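Local structure of fimbrin (Schizosaccharomyces pombe, 1RT8) at residues Asp189-Asn201 with Pro212-Val225. The protein binds and cross-links actin filaments through its calponin-homology domains, supporting cell polarity, cytokinesis, mating and spore formation in fission yeast. Sequence-based numbering, arbitrary orientation.
Sequences DVSDGENYTVLLN and PLQTTDVLQRAEQV
V225 and T197 meet between two helices whose axes, over 194-201 and 218-225, approach to 9.8 Å and run at 25° to each other. V225 CG2 sits 3.1 Å from T197 OG1, a close approach of a methyl to a hydroxyl that already donates to G193 O, the carbonyl of the N-cap residue of its own helix. That carbonyl takes T197 N and T197 OG1 from opposite faces of its plane. The other branch, V225 CG1, lies anti to the backbone N (chi1 161°) and thereby reaches Y196 CB at 3.8 Å, while L200 CD1 rests against V225 O. T197 CG2 turns instead to the segment before helix 218-225, where it packs on P212 CD and, at 3.9 Å, on L213 CG. L213 CD2 meets E194 CG at 3.6 Å, the two side chains crossing at about a right angle.

The polar side of the contact centres on R221. Its NE and NH2 both hold T215 O in the guanidinium plane, which fixes the group's rotation and leaves NH1 to bond D192 O at 2.8 Å, with the donor tilted 21° from the carbonyl plane. The carboxylates of D192 and E194 form salt bridges with R181 instead. G193, at the N-cap with positive phi, brings its CA within 5.4 Å of A222 CA. This near-parallel pairing joins two helices of the second calponin-homology domain, an all-helical fold, within the first actin-binding region.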
loop_
_atom_site.group_PDB
_atom_site.type_symbol
_atom_site.label_atom_id
_atom_site.label_comp_id
_atom_site.label_asym_id
_atom_site.label_seq_id
_atom_site.Cartn_x
_atom_site.Cartn_y
_atom_site.Cartn_z
ATOM N N ASP A 189 11.371 23.233 6.968
ATOM C CA ASP A 189 11.781 23.828 5.695
ATOM C C ASP A 189 10.728 24.607 4.899
ATOM O O ASP A 189 11.077 25.353 3.988
ATOM C CB ASP A 189 12.375 22.751 4.789
ATOM C CG ASP A 189 13.749 22.305 5.242
ATOM O OD1 ASP A 189 14.178 22.718 6.339
ATOM O OD2 ASP A 189 14.395 21.537 4.502
ATOM N N VAL A 190 9.452 24.430 5.218
ATOM C CA VAL A 190 8.411 25.143 4.484
ATOM C C VAL A 190 7.563 25.993 5.405
ATOM O O VAL A 190 6.689 26.730 4.947
ATOM C CB VAL A 190 7.476 24.163 3.709
ATOM C CG1 VAL A 190 8.288 23.348 2.713
ATOM C CG2 VAL A 190 6.733 23.247 4.680
ATOM N N SER A 191 7.847 25.914 6.701
ATOM C CA SER A 191 7.068 26.636 7.696
ATOM C C SER A 191 7.111 28.164 7.714
ATOM O O SER A 191 6.272 28.771 8.369
ATOM C CB SER A 191 7.394 26.106 9.102
ATOM O OG SER A 191 8.745 26.345 9.462
ATOM N N ASP A 192 8.057 28.807 7.030
ATOM C CA ASP A 192 8.057 30.269 7.067
ATOM C C ASP A 192 7.454 30.893 5.817
ATOM O O ASP A 192 7.431 32.115 5.671
ATOM C CB ASP A 192 9.462 30.848 7.325
ATOM C CG ASP A 192 10.446 30.556 6.213
ATOM O OD1 ASP A 192 10.029 30.272 5.065
ATOM O OD2 ASP A 192 11.659 30.634 6.500
ATOM N N GLY A 193 6.963 30.037 4.923
ATOM C CA GLY A 193 6.321 30.501 3.701
ATOM C C GLY A 193 7.196 31.000 2.572
ATOM O O GLY A 193 6.686 31.295 1.492
ATOM N N GLU A 194 8.503 31.095 2.802
ATOM C CA GLU A 194 9.426 31.570 1.779
ATOM C C GLU A 194 9.600 30.613 0.614
ATOM O O GLU A 194 9.472 31.002 -0.544
ATOM C CB GLU A 194 10.804 31.852 2.385
ATOM C CG GLU A 194 10.902 33.160 3.140
ATOM C CD GLU A 194 12.337 33.498 3.526
ATOM O OE1 GLU A 194 13.254 32.722 3.179
ATOM O OE2 GLU A 194 12.547 34.542 4.176
ATOM N N ASN A 195 9.916 29.359 0.909
ATOM C CA ASN A 195 10.113 28.392 -0.158
ATOM C C ASN A 195 8.855 28.175 -0.994
ATOM O O ASN A 195 8.940 27.988 -2.208
ATOM C CB ASN A 195 10.652 27.082 0.416
ATOM C CG ASN A 195 12.094 27.228 0.898
ATOM O OD1 ASN A 195 12.834 28.051 0.373
ATOM N ND2 ASN A 195 12.494 26.433 1.885
ATOM N N TYR A 196 7.695 28.222 -0.347
ATOM C CA TYR A 196 6.431 28.064 -1.055
ATOM C C TYR A 196 6.247 29.243 -2.015
ATOM O O TYR A 196 5.879 29.055 -3.180
ATOM C CB TYR A 196 5.267 28.026 -0.060
ATOM C CG TYR A 196 5.026 26.678 0.607
ATOM C CD1 TYR A 196 4.422 26.613 1.865
ATOM C CD2 TYR A 196 5.359 25.481 -0.027
ATOM C CE1 TYR A 196 4.154 25.401 2.479
ATOM C CE2 TYR A 196 5.090 24.237 0.583
ATOM C CZ TYR A 196 4.486 24.213 1.838
ATOM O OH TYR A 196 4.203 23.020 2.470
ATOM N N THR A 197 6.510 30.454 -1.526
ATOM C CA THR A 197 6.381 31.661 -2.347
ATOM C C THR A 197 7.271 31.597 -3.591
ATOM O O THR A 197 6.833 31.922 -4.688
ATOM C CB THR A 197 6.744 32.924 -1.543
ATOM O OG1 THR A 197 5.788 33.112 -0.494
ATOM C CG2 THR A 197 6.744 34.153 -2.442
ATOM N N VAL A 198 8.526 31.190 -3.421
ATOM C CA VAL A 198 9.440 31.090 -4.552
ATOM C C VAL A 198 8.951 29.992 -5.500
ATOM O O VAL A 198 8.965 30.162 -6.720
ATOM C CB VAL A 198 10.882 30.780 -4.078
ATOM C CG1 VAL A 198 11.794 30.580 -5.267
ATOM C CG2 VAL A 198 11.404 31.933 -3.222
ATOM N N LEU A 199 8.504 28.871 -4.934
ATOM C CA LEU A 199 7.994 27.762 -5.741
ATOM C C LEU A 199 6.814 28.226 -6.600
ATOM O O LEU A 199 6.806 28.036 -7.813
ATOM C CB LEU A 199 7.549 26.594 -4.841
ATOM C CG LEU A 199 6.783 25.455 -5.538
ATOM C CD1 LEU A 199 7.645 24.837 -6.631
ATOM C CD2 LEU A 199 6.369 24.400 -4.511
ATOM N N LEU A 200 5.820 28.836 -5.965
ATOM C CA LEU A 200 4.650 29.318 -6.690
ATOM C C LEU A 200 5.013 30.356 -7.762
ATOM O O LEU A 200 4.429 30.378 -8.847
ATOM C CB LEU A 200 3.638 29.909 -5.710
ATOM C CG LEU A 200 3.009 28.913 -4.734
ATOM C CD1 LEU A 200 1.893 29.603 -3.956
ATOM C CD2 LEU A 200 2.454 27.721 -5.500
ATOM N N ASN A 201 5.977 31.216 -7.451
ATOM C CA ASN A 201 6.408 32.236 -8.400
ATOM C C ASN A 201 7.179 31.592 -9.547
ATOM O O ASN A 201 7.174 32.083 -10.674
ATOM C CB ASN A 201 7.283 33.278 -7.694
ATOM C CG ASN A 201 7.972 34.215 -8.667
ATOM O OD1 ASN A 201 9.139 34.019 -9.017
ATOM N ND2 ASN A 201 7.247 35.230 -9.126
ATOM N N PRO A 212 5.187 38.284 -1.080
ATOM C CA PRO A 212 5.032 37.769 0.286
ATOM C C PRO A 212 6.360 37.721 1.047
ATOM O O PRO A 212 6.394 37.809 2.275
ATOM C CB PRO A 212 4.438 36.380 0.062
ATOM C CG PRO A 212 3.622 36.576 -1.178
ATOM C CD PRO A 212 4.552 37.378 -2.052
ATOM N N LEU A 213 7.453 37.574 0.311
ATOM C CA LEU A 213 8.769 37.529 0.935
ATOM C C LEU A 213 9.007 38.799 1.752
ATOM O O LEU A 213 9.751 38.783 2.735
ATOM C CB LEU A 213 9.852 37.380 -0.135
ATOM C CG LEU A 213 9.839 36.048 -0.891
ATOM C CD1 LEU A 213 10.890 36.051 -2.002
ATOM C CD2 LEU A 213 10.098 34.918 0.090
ATOM N N GLN A 214 8.340 39.884 1.356
ATOM C CA GLN A 214 8.470 41.180 2.023
ATOM C C GLN A 214 7.594 41.357 3.270
ATOM O O GLN A 214 7.734 42.341 4.002
ATOM C CB GLN A 214 8.163 42.307 1.030
ATOM C CG GLN A 214 8.945 42.210 -0.271
ATOM C CD GLN A 214 10.428 42.000 -0.038
ATOM O OE1 GLN A 214 11.042 42.687 0.782
ATOM N NE2 GLN A 214 11.017 41.048 -0.768
ATOM N N THR A 215 6.688 40.414 3.502
ATOM C CA THR A 215 5.803 40.471 4.663
ATOM C C THR A 215 6.580 39.931 5.858
ATOM O O THR A 215 7.074 38.807 5.818
ATOM C CB THR A 215 4.545 39.602 4.432
ATOM O OG1 THR A 215 3.856 40.071 3.263
ATOM C CG2 THR A 215 3.613 39.665 5.636
ATOM N N THR A 216 6.684 40.719 6.922
ATOM C CA THR A 216 7.435 40.289 8.095
ATOM C C THR A 216 6.676 39.343 9.016
ATOM O O THR A 216 7.265 38.405 9.553
ATOM C CB THR A 216 7.935 41.492 8.910
ATOM O OG1 THR A 216 6.816 42.225 9.422
ATOM C CG2 THR A 216 8.780 42.405 8.027
ATOM N N ASP A 217 5.384 39.577 9.219
ATOM C CA ASP A 217 4.608 38.677 10.070
ATOM C C ASP A 217 4.458 37.355 9.309
ATOM O O ASP A 217 3.805 37.303 8.264
ATOM C CB ASP A 217 3.228 39.267 10.377
ATOM C CG ASP A 217 2.428 38.400 11.339
ATOM O OD1 ASP A 217 2.130 37.238 10.988
ATOM O OD2 ASP A 217 2.100 38.877 12.449
ATOM N N VAL A 218 5.074 36.296 9.832
ATOM C CA VAL A 218 5.036 34.986 9.187
ATOM C C VAL A 218 3.626 34.416 9.054
ATOM O O VAL A 218 3.318 33.716 8.088
ATOM C CB VAL A 218 5.923 33.958 9.941
ATOM C CG1 VAL A 218 5.323 33.641 11.305
ATOM C CG2 VAL A 218 6.068 32.694 9.115
ATOM N N LEU A 219 2.766 34.719 10.016
ATOM C CA LEU A 219 1.409 34.218 9.960
ATOM C C LEU A 219 0.664 34.873 8.809
ATOM O O LEU A 219 -0.150 34.229 8.149
ATOM C CB LEU A 219 0.693 34.474 11.286
ATOM C CG LEU A 219 -0.507 33.568 11.558
ATOM C CD1 LEU A 219 -0.174 32.124 11.167
ATOM C CD2 LEU A 219 -0.882 33.663 13.030
ATOM N N GLN A 220 0.950 36.149 8.557
ATOM C CA GLN A 220 0.300 36.862 7.461
ATOM C C GLN A 220 0.877 36.401 6.138
ATOM O O GLN A 220 0.168 36.308 5.138
ATOM C CB GLN A 220 0.499 38.376 7.582
ATOM C CG GLN A 220 -0.249 39.031 8.730
ATOM C CD GLN A 220 0.057 40.517 8.836
ATOM O OE1 GLN A 220 -0.076 41.260 7.860
ATOM N NE2 GLN A 220 0.469 40.956 10.022
ATOM N N ARG A 221 2.174 36.125 6.125
ATOM C CA ARG A 221 2.812 35.668 4.904
ATOM C C ARG A 221 2.206 34.327 4.494
ATOM O O ARG A 221 1.964 34.078 3.312
ATOM C CB ARG A 221 4.315 35.510 5.122
ATOM C CG ARG A 221 5.087 35.131 3.873
ATOM C CD ARG A 221 6.520 34.810 4.246
ATOM N NE ARG A 221 7.117 35.907 5.006
ATOM C CZ ARG A 221 8.185 35.782 5.784
ATOM N NH1 ARG A 221 8.780 34.602 5.905
ATOM N NH2 ARG A 221 8.655 36.835 6.451
ATOM N N ALA A 222 1.963 33.470 5.481
ATOM C CA ALA A 222 1.390 32.150 5.233
ATOM C C ALA A 222 0.026 32.272 4.570
ATOM O O ALA A 222 -0.317 31.484 3.692
ATOM C CB ALA A 222 1.258 31.382 6.540
ATOM N N GLU A 223 -0.751 33.258 5.007
ATOM C CA GLU A 223 -2.078 33.485 4.447
ATOM C C GLU A 223 -1.962 33.981 3.013
ATOM O O GLU A 223 -2.720 33.564 2.140
ATOM C CB GLU A 223 -2.839 34.504 5.294
ATOM C CG GLU A 223 -4.171 34.929 4.707
ATOM C CD GLU A 223 -5.097 33.757 4.440
ATOM O OE1 GLU A 223 -5.315 32.949 5.369
ATOM O OE2 GLU A 223 -5.612 33.654 3.305
ATOM N N GLN A 224 -1.005 34.870 2.776
ATOM C CA GLN A 224 -0.788 35.415 1.448
ATOM C C GLN A 224 -0.341 34.313 0.504
ATOM O O GLN A 224 -0.716 34.308 -0.666
ATOM C CB GLN A 224 0.267 36.533 1.489
ATOM C CG GLN A 224 -0.269 37.862 2.007
ATOM C CD GLN A 224 0.820 38.877 2.344
ATOM O OE1 GLN A 224 1.903 38.872 1.759
ATOM N NE2 GLN A 224 0.519 39.767 3.282
ATOM N N VAL A 225 0.455 33.376 1.015
ATOM C CA VAL A 225 0.939 32.266 0.198
ATOM C C VAL A 225 -0.222 31.391 -0.240
ATOM O O VAL A 225 -0.272 30.936 -1.389
ATOM C CB VAL A 225 1.944 31.363 0.972
ATOM C CG1 VAL A 225 2.057 29.987 0.290
ATOM C CG2 VAL A 225 3.315 32.030 1.024
#